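Long-range contacts in uncharacterized protein (Legionella pneumophila subsp. pneumophila, PDB 4HFV), which is probably an effector delivered into host cells by the Dot/Icm type IV secretion system, its molecular role perhaps bound up with regulating other effectors: residues Gln52-Leu57 with Phe154-Tyr159; Lys58-Leu63 with Arg75-Leu80. All coordinates share one frame; numbering follows the deposited sequence.

Contact 1: Gln52-Leu57 with Phe154-Tyr159; sequences QVLVLL and FAIKHY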
ATOM      1  N   GLN A  52      -0.692  22.616 -12.307  1.00 11.17           N
ATOM      2  CA  GLN A  52      -1.868  22.153 -11.584  1.00 17.62           C
ATOM      3  C   GLN A  52      -3.080  22.206 -12.499  1.00 21.05           C
ATOM      4  O   GLN A  52      -3.886  21.276 -12.556  1.00 17.17           O
ATOM      5  CB  GLN A  52      -2.082  23.004 -10.353  1.00 18.12           C
ATOM      6  CG  GLN A  52      -0.924  22.939  -9.398  1.00 17.07           C
ATOM      7  CD  GLN A  52      -1.035  23.976  -8.308  1.00 15.97           C
ATOM      8  OE1 GLN A  52      -1.554  25.072  -8.531  1.00 15.40           O
ATOM      9  NE2 GLN A  52      -0.579  23.626  -7.102  1.00 20.21           N
ATOM     10  N   VAL A  53      -3.195  23.290 -13.255  1.00 19.89           N
ATOM     11  CA  VAL A  53      -4.302  23.414 -14.157  1.00 12.90           C
ATOM     12  C   VAL A  53      -4.274  22.361 -15.251  1.00 12.12           C
ATOM     13  O   VAL A  53      -5.297  21.747 -15.508  1.00 12.03           O
ATOM     14  CB  VAL A  53      -4.368  24.890 -14.744  1.00 12.07           C
ATOM     15  CG1 VAL A  53      -5.286  24.975 -15.908  1.00 16.96           C
ATOM     16  CG2 VAL A  53      -4.836  25.819 -13.674  1.00 13.20           C
ATOM     17  N   LEU A  54      -3.102  22.117 -15.849  1.00 15.07           N
ATOM     18  CA  LEU A  54      -2.976  21.127 -16.924  1.00 11.43           C
ATOM     19  C   LEU A  54      -3.232  19.704 -16.419  1.00 10.41           C
ATOM     20  O   LEU A  54      -3.895  18.889 -17.087  1.00 10.48           O
ATOM     21  CB  LEU A  54      -1.619  21.257 -17.647  1.00 11.95           C
ATOM     22  CG  LEU A  54      -1.410  22.584 -18.411  1.00 18.86           C
ATOM     23  CD1 LEU A  54       0.039  22.711 -18.918  1.00 21.13           C
ATOM     24  CD2 LEU A  54      -2.366  22.605 -19.557  1.00 31.37           C
ATOM     25  N   VAL A  55      -2.804  19.416 -15.204  1.00 12.14           N
ATOM     26  CA  VAL A  55      -3.101  18.095 -14.646  1.00 15.18           C
ATOM     27  C   VAL A  55      -4.578  17.884 -14.400  1.00 12.50           C
ATOM     28  O   VAL A  55      -5.129  16.830 -14.736  1.00 13.39           O
ATOM     29  CB  VAL A  55      -2.311  17.863 -13.386  1.00 12.23           C
ATOM     30  CG1 VAL A  55      -2.858  16.654 -12.660  1.00 17.35           C
ATOM     31  CG2 VAL A  55      -0.853  17.647 -13.812  1.00 11.05           C
ATOM     32  N   LEU A  56      -5.250  18.921 -13.883  1.00 12.64           N
ATOM     33  CA  LEU A  56      -6.696  18.866 -13.712  1.00  7.33           C
ATOM     34  C   LEU A  56      -7.414  18.669 -15.039  1.00 12.33           C
ATOM     35  O   LEU A  56      -8.288  17.821 -15.141  1.00 11.01           O
ATOM     36  CB  LEU A  56      -7.229  20.149 -13.049  1.00  9.54           C
ATOM     37  CG  LEU A  56      -7.032  20.220 -11.541  1.00 11.25           C
ATOM     38  CD1 LEU A  56      -7.176  21.694 -10.995  1.00 16.00           C
ATOM     39  CD2 LEU A  56      -8.087  19.314 -10.974  1.00 11.34           C
ATOM     40  N   LEU A  57      -7.052  19.454 -16.049  1.00 13.66           N
ATOM     41  CA  LEU A  57      -7.657  19.329 -17.358  1.00 17.03           C
ATOM     42  C   LEU A  57      -7.317  18.004 -18.049  1.00 10.49           C
ATOM     43  O   LEU A  57      -8.164  17.444 -18.776  1.00 14.06           O
ATOM     44  CB  LEU A  57      -7.288  20.533 -18.254  1.00 16.55           C
ATOM     45  CG  LEU A  57      -7.821  21.928 -17.839  1.00 13.57           C
ATOM     46  CD1 LEU A  57      -7.239  23.072 -18.719  1.00 13.34           C
ATOM     47  CD2 LEU A  57      -9.285  21.938 -17.892  1.00 17.78           C
ATOM     48  N   PHE A 154       0.596  12.593 -19.023  1.00 13.15           N
ATOM     49  CA  PHE A 154       0.980  13.446 -17.905  1.00 12.63           C
ATOM     50  C   PHE A 154       2.407  13.978 -17.969  1.00 20.42           C
ATOM     51  O   PHE A 154       2.904  14.507 -16.975  1.00 19.35           O
ATOM     52  CB  PHE A 154       0.700  12.766 -16.558  1.00 12.13           C
ATOM     53  CG  PHE A 154      -0.751  12.660 -16.238  1.00 12.46           C
ATOM     54  CD1 PHE A 154      -1.443  11.487 -16.471  1.00 17.17           C
ATOM     55  CD2 PHE A 154      -1.455  13.783 -15.777  1.00 16.39           C
ATOM     56  CE1 PHE A 154      -2.797  11.387 -16.223  1.00 21.60           C
ATOM     57  CE2 PHE A 154      -2.817  13.698 -15.518  1.00 13.11           C
ATOM     58  CZ  PHE A 154      -3.497  12.503 -15.738  1.00 15.12           C
ATOM     59  N   ALA A 155       3.054  13.855 -19.128  1.00 20.63           N
ATOM     60  CA  ALA A 155       4.342  14.501 -19.357  1.00 27.15           C
ATOM     61  C   ALA A 155       4.092  15.998 -19.634  1.00 26.96           C
ATOM     62  O   ALA A 155       4.075  16.459 -20.752  1.00 26.38           O
ATOM     63  CB  ALA A 155       5.096  13.827 -20.524  1.00 28.33           C
ATOM     64  N   ILE A 156       3.901  16.731 -18.557  1.00 27.29           N
ATOM     65  CA  ILE A 156       3.458  18.100 -18.578  1.00 25.03           C
ATOM     66  C   ILE A 156       4.606  18.882 -17.966  1.00 30.13           C
ATOM     67  O   ILE A 156       5.227  18.437 -16.957  1.00 17.17           O
ATOM     68  CB  ILE A 156       2.191  18.223 -17.715  1.00 12.43           C
ATOM     69  CG1 ILE A 156       1.004  17.523 -18.387  1.00 18.65           C
ATOM     70  CG2 ILE A 156       1.871  19.722 -17.367  1.00 20.40           C
ATOM     71  CD1 ILE A 156      -0.214  17.230 -17.374  1.00 14.70           C
ATOM     72  N   LYS A 157       4.905  20.031 -18.567  1.00 26.82           N
ATOM     73  CA  LYS A 157       6.035  20.811 -18.128  1.00 30.68           C
ATOM     74  C   LYS A 157       5.855  21.211 -16.674  1.00 13.85           C
ATOM     75  O   LYS A 157       4.753  21.652 -16.256  1.00 19.18           O
ATOM     76  CB  LYS A 157       6.211  22.046 -18.996  1.00 43.24           C
ATOM     77  CG  LYS A 157       7.592  22.694 -18.883  1.00 53.49           C
ATOM     78  CD  LYS A 157       7.713  23.938 -19.775  1.00 59.35           C
ATOM     79  CE  LYS A 157       6.767  25.047 -19.316  1.00 67.19           C
ATOM     80  NZ  LYS A 157       6.742  26.219 -20.245  1.00 75.08           N
ATOM     81  N   HIS A 158       6.954  21.073 -15.938  1.00 23.83           N
ATOM     82  CA  HIS A 158       7.081  21.487 -14.547  1.00 25.11           C
ATOM     83  C   HIS A 158       6.227  20.636 -13.668  1.00 24.92           C
ATOM     84  O   HIS A 158       5.854  21.037 -12.557  1.00 24.65           O
ATOM     85  CB  HIS A 158       6.748  22.986 -14.394  1.00 26.86           C
ATOM     86  CG  HIS A 158       7.732  23.858 -15.088  1.00 34.01           C
ATOM     87  ND1 HIS A 158       9.079  23.556 -15.131  1.00 40.70           N
ATOM     88  CD2 HIS A 158       7.570  24.974 -15.833  1.00 36.08           C
ATOM     89  CE1 HIS A 158       9.706  24.464 -15.853  1.00 32.53           C
ATOM     90  NE2 HIS A 158       8.816  25.340 -16.284  1.00 36.99           N
ATOM     91  N   TYR A 159       5.924  19.450 -14.183  1.00 21.48           N
ATOM     92  CA  TYR A 159       5.172  18.458 -13.436  1.00 17.05           C
ATOM     93  C   TYR A 159       5.863  17.075 -13.522  1.00 20.52           C
ATOM     94  O   TYR A 159       6.297  16.660 -14.593  1.00 14.85           O
ATOM     95  CB  TYR A 159       3.746  18.372 -13.970  1.00 14.34           C
ATOM     96  CG  TYR A 159       2.917  17.347 -13.259  1.00 14.76           C
ATOM     97  CD1 TYR A 159       2.575  17.495 -11.927  1.00 16.82           C
ATOM     98  CD2 TYR A 159       2.473  16.204 -13.926  1.00 16.29           C
ATOM     99  CE1 TYR A 159       1.818  16.507 -11.266  1.00 17.91           C
ATOM    100  CE2 TYR A 159       1.715  15.255 -13.298  1.00 15.22           C
ATOM    101  CZ  TYR A 159       1.383  15.405 -11.959  1.00 12.50           C
ATOM    102  OH  TYR A 159       0.632  14.394 -11.368  1.00 13.21           O
TER
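Val55 of the helical segment 52-57 sends one methyl group straight onto the ring of Tyr159, a compact example of how an irregular chain can be packed against a helix by a few well-placed carbons. The methyl CG2 of Val55 stands 3.5 Å from the centroid of the Tyr159 ring and only 8° off its normal, a CH-pi contact over the middle of the face. The same methyl also receives CD1 of Ile156, at 3.6 Å from CG2 of Val55, so it is shared between an aromatic face and an aliphatic tip. The other branch, CG1, lies anti to the backbone N (chi1 167°) and meets Phe154 at CE2, with Val55 CG1 4.1 Å from Phe154 CE2. Near the plane of that ring, at its edge, sits the backbone O of Val55, 4.0 Å from Phe154 CE2.

Against this dense centre, the Leu54 flank is thinner and less deeply buried. Here CG2 of Ile156 rests on CB of Leu54 at 3.8 Å, and beyond it the type II turn from Ile156 to Tyr159 carries Lys157 and His158 out to solvent. No hydrogen bond joins the two segments; the hydroxyl of Tyr159 is instead bonded to Asp164 of helix 161-188. The contact thus lays the loop before that helix over helix 49-64, with Phe133 and Leu134 of helix 120-136 against Phe154, and Leu80 of helix 70-90 touching Val55.

Contact 2: Lys58-Leu63 with Arg75-Leu80; sequences KTIELL and RVLNAL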
ATOM      1  N   LYS A  58      -6.093  17.510 -17.928  1.00 15.70           N
ATOM      2  CA  LYS A  58      -5.783  16.209 -18.532  1.00 15.70           C
ATOM      3  C   LYS A  58      -6.570  15.096 -17.825  1.00 10.71           C
ATOM      4  O   LYS A  58      -7.089  14.173 -18.464  1.00 12.70           O
ATOM      5  CB  LYS A  58      -4.297  15.876 -18.478  1.00 13.10           C
ATOM      6  CG  LYS A  58      -3.937  14.584 -19.115  1.00 11.65           C
ATOM      7  CD  LYS A  58      -4.235  14.507 -20.613  1.00 15.43           C
ATOM      8  CE  LYS A  58      -3.535  15.612 -21.375  1.00 24.44           C
ATOM      9  NZ  LYS A  58      -3.766  15.451 -22.854  1.00 27.84           N
ATOM     10  N   THR A  59      -6.668  15.211 -16.519  1.00  9.56           N
ATOM     11  CA  THR A  59      -7.431  14.242 -15.722  1.00 12.63           C
ATOM     12  C   THR A  59      -8.866  14.224 -16.213  1.00 12.92           C
ATOM     13  O   THR A  59      -9.413  13.159 -16.482  1.00 15.74           O
ATOM     14  CB  THR A  59      -7.269  14.520 -14.205  1.00 14.19           C
ATOM     15  OG1 THR A  59      -5.941  14.171 -13.830  1.00 13.12           O
ATOM     16  CG2 THR A  59      -8.244  13.751 -13.336  1.00 10.56           C
ATOM     17  N   ILE A  60      -9.476  15.397 -16.370  1.00 13.63           N
ATOM     18  CA  ILE A  60     -10.836  15.465 -16.859  1.00 12.44           C
ATOM     19  C   ILE A  60     -11.024  14.865 -18.256  1.00 14.15           C
ATOM     20  O   ILE A  60     -11.968  14.113 -18.494  1.00 15.50           O
ATOM     21  CB  ILE A  60     -11.316  16.926 -16.857  1.00 12.33           C
ATOM     22  CG1 ILE A  60     -11.649  17.378 -15.425  1.00 11.96           C
ATOM     23  CG2 ILE A  60     -12.489  17.060 -17.737  1.00 14.06           C
ATOM     24  CD1 ILE A  60     -11.673  18.944 -15.257  1.00 15.58           C
ATOM     25  N   GLU A  61     -10.129  15.194 -19.189  1.00 14.33           N
ATOM     26  CA  GLU A  61     -10.155  14.607 -20.547  1.00 16.20           C
ATOM     27  C   GLU A  61     -10.079  13.057 -20.491  1.00 16.74           C
ATOM     28  O   GLU A  61     -10.759  12.328 -21.240  1.00 18.60           O
ATOM     29  CB  GLU A  61      -8.957  15.165 -21.338  1.00 20.92           C
ATOM     30  CG  GLU A  61      -8.843  14.723 -22.818  1.00 31.23           C
ATOM     31  CD  GLU A  61      -7.452  15.014 -23.428  1.00 39.74           C
ATOM     32  OE1 GLU A  61      -6.674  15.792 -22.842  1.00 32.09           O
ATOM     33  OE2 GLU A  61      -7.117  14.457 -24.496  1.00 42.82           O
ATOM     34  N   LEU A  62      -9.234  12.535 -19.622  1.00 15.43           N
ATOM     35  CA  LEU A  62      -9.012  11.085 -19.597  1.00 18.16           C
ATOM     36  C   LEU A  62     -10.231  10.384 -18.982  1.00 16.41           C
ATOM     37  O   LEU A  62     -10.714   9.365 -19.488  1.00 17.98           O
ATOM     38  CB  LEU A  62      -7.713  10.730 -18.850  1.00 14.28           C
ATOM     39  CG  LEU A  62      -6.383  11.123 -19.545  1.00 14.12           C
ATOM     40  CD1 LEU A  62      -5.180  10.977 -18.596  1.00 12.49           C
ATOM     41  CD2 LEU A  62      -6.167  10.340 -20.817  1.00 27.66           C
ATOM     42  N   LEU A  63     -10.741  10.938 -17.894  1.00 19.34           N
ATOM     43  CA  LEU A  63     -11.957  10.384 -17.302  1.00 16.08           C
ATOM     44  C   LEU A  63     -13.128  10.437 -18.282  1.00 25.60           C
ATOM     45  O   LEU A  63     -13.884   9.472 -18.396  1.00 19.61           O
ATOM     46  CB  LEU A  63     -12.277  11.097 -15.983  1.00 14.73           C
ATOM     47  CG  LEU A  63     -11.242  10.854 -14.885  1.00 13.04           C
ATOM     48  CD1 LEU A  63     -11.392  11.767 -13.735  1.00 13.75           C
ATOM     49  CD2 LEU A  63     -11.276   9.362 -14.378  1.00 14.94           C
ATOM     50  N   ARG A  75     -14.678   9.922  -7.731  1.00 16.82           N
ATOM     51  CA  ARG A  75     -13.643   9.697  -6.718  1.00 19.76           C
ATOM     52  C   ARG A  75     -12.282  10.196  -7.186  1.00 16.05           C
ATOM     53  O   ARG A  75     -11.573  10.887  -6.442  1.00 12.23           O
ATOM     54  CB  ARG A  75     -13.560   8.224  -6.304  1.00 15.46           C
ATOM     55  CG  ARG A  75     -12.606   8.040  -5.101  1.00 14.97           C
ATOM     56  CD  ARG A  75     -12.731   6.664  -4.414  1.00 21.48           C
ATOM     57  NE  ARG A  75     -14.079   6.409  -3.904  1.00 20.57           N
ATOM     58  CZ  ARG A  75     -14.994   5.648  -4.509  1.00 20.50           C
ATOM     59  NH1 ARG A  75     -16.192   5.508  -3.939  1.00 32.54           N
ATOM     60  NH2 ARG A  75     -14.731   5.033  -5.671  1.00 24.23           N
ATOM     61  N   VAL A  76     -11.925   9.889  -8.433  1.00 13.25           N
ATOM     62  CA  VAL A  76     -10.686  10.418  -8.977  1.00 12.25           C
ATOM     63  C   VAL A  76     -10.625  11.938  -9.023  1.00 13.81           C
ATOM     64  O   VAL A  76      -9.625  12.547  -8.561  1.00 13.61           O
ATOM     65  CB  VAL A  76     -10.347   9.829 -10.348  1.00 18.35           C
ATOM     66  CG1 VAL A  76      -9.066  10.475 -10.915  1.00 18.07           C
ATOM     67  CG2 VAL A  76     -10.162   8.275 -10.226  1.00 17.87           C
ATOM     68  N   LEU A  77     -11.646  12.582  -9.585  1.00 15.68           N
ATOM     69  CA  LEU A  77     -11.592  14.042  -9.721  1.00 11.18           C
ATOM     70  C   LEU A  77     -11.639  14.727  -8.345  1.00 12.32           C
ATOM     71  O   LEU A  77     -10.881  15.651  -8.108  1.00 10.53           O
ATOM     72  CB  LEU A  77     -12.656  14.570 -10.693  1.00 11.03           C
ATOM     73  CG  LEU A  77     -12.544  16.046 -11.102  1.00 10.36           C
ATOM     74  CD1 LEU A  77     -11.176  16.429 -11.750  1.00 12.48           C
ATOM     75  CD2 LEU A  77     -13.680  16.432 -12.035  1.00 16.24           C
ATOM     76  N   ASN A  78     -12.505  14.266  -7.434  1.00 10.84           N
ATOM     77  CA  ASN A  78     -12.517  14.828  -6.086  1.00 10.89           C
ATOM     78  C   ASN A  78     -11.148  14.704  -5.437  1.00 10.87           C
ATOM     79  O   ASN A  78     -10.646  15.655  -4.849  1.00  9.31           O
ATOM     80  CB  ASN A  78     -13.546  14.122  -5.195  1.00 11.93           C
ATOM     81  CG  ASN A  78     -14.970  14.627  -5.407  1.00 12.21           C
ATOM     82  OD1 ASN A  78     -15.492  15.373  -4.589  1.00 14.97           O
ATOM     83  ND2 ASN A  78     -15.617  14.175  -6.458  1.00 12.85           N
ATOM     84  N   ALA A  79     -10.558  13.505  -5.514  1.00 13.17           N
ATOM     85  CA  ALA A  79      -9.239  13.283  -4.953  1.00  9.69           C
ATOM     86  C   ALA A  79      -8.206  14.276  -5.507  1.00 11.38           C
ATOM     87  O   ALA A  79      -7.429  14.850  -4.758  1.00  8.32           O
ATOM     88  CB  ALA A  79      -8.745  11.794  -5.183  1.00 11.83           C
ATOM     89  N   LEU A  80      -8.140  14.440  -6.817  1.00 10.13           N
ATOM     90  CA  LEU A  80      -7.154  15.358  -7.370  1.00 12.91           C
ATOM     91  C   LEU A  80      -7.412  16.804  -6.937  1.00 17.91           C
ATOM     92  O   LEU A  80      -6.462  17.540  -6.680  1.00  8.26           O
ATOM     93  CB  LEU A  80      -7.175  15.316  -8.887  1.00  9.24           C
ATOM     94  CG  LEU A  80      -6.162  16.198  -9.595  1.00 11.29           C
ATOM     95  CD1 LEU A  80      -4.746  15.877  -9.159  1.00 11.11           C
ATOM     96  CD2 LEU A  80      -6.349  15.980 -11.085  1.00 13.38           C
TER
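An antiparallel helix pair, the two arms of a helical hairpin joined by a short connection, brings 58-63 of helix 49-64 against 75-80 of helix 70-90. The axes of the two short segments run at 176° to one another and approach to 10.5 Å, a separation filled by branched aliphatic side chains. It illustrates how nearly antiparallel neighbours can meet through side-chain packing without a hydrogen bond between the two segments.

Leu63 lies obliquely against Val76, its CD1 reaching to 3.9 Å from CG1 of Val76, while the same methyl also comes near the backbone and CB of Leu77. To one side, Ile60 meets Leu77: CG1 of Ile60 is 3.8 Å from CD1 of Leu77, and CD2 of that leucine approaches the same carbon. Leu77 has CG anti to its backbone N (chi1 -170°), and from there its two methyls extend to Ile60. All six touching residues are buried, Tyr9 of helix 9-27 packing on Ile60, Leu63 and Leu77, and Phe133 of helix 120-136 on Thr59, Leu63 and Val76.

Thr59 supplies the polar atom within the interface, its hydroxyl being hydrogen-bonded to the backbone O of Val55. Its methyl CG2 lies 3.7 Å from CD2 of Leu80, and the same CG2 is 4.2 Å from CG1 of Val76. With chi1 at -71°, OG1 lies beside the backbone N of its own residue, and Leu80 reaches it tip to tip, methyl CD2 of Leu80 lying 3.3 Å from OG1 of Thr59.

In the fold
From the N terminus, the chain passes through helix 9-27 before entering helix 49-64, whose successive turns serve both contacts. Contact 2 closes first, a short hairpin in which 75-80 returns beside 58-63 after only eleven intervening residues. Contact 1 closes much later: helices 101-109 and 120-136 come between before 154-159 folds back onto 52-57, so both segments of contact 2 fall within this longer loop. The two interfaces, their centres about 12 Å apart, also touch directly, with Phe154 CE1 packed 3.4 Å from Leu62 CD1 and Leu56 against Leu80. Together they tie helix 70-90 and the approach to helix 161-188 to one shared helix.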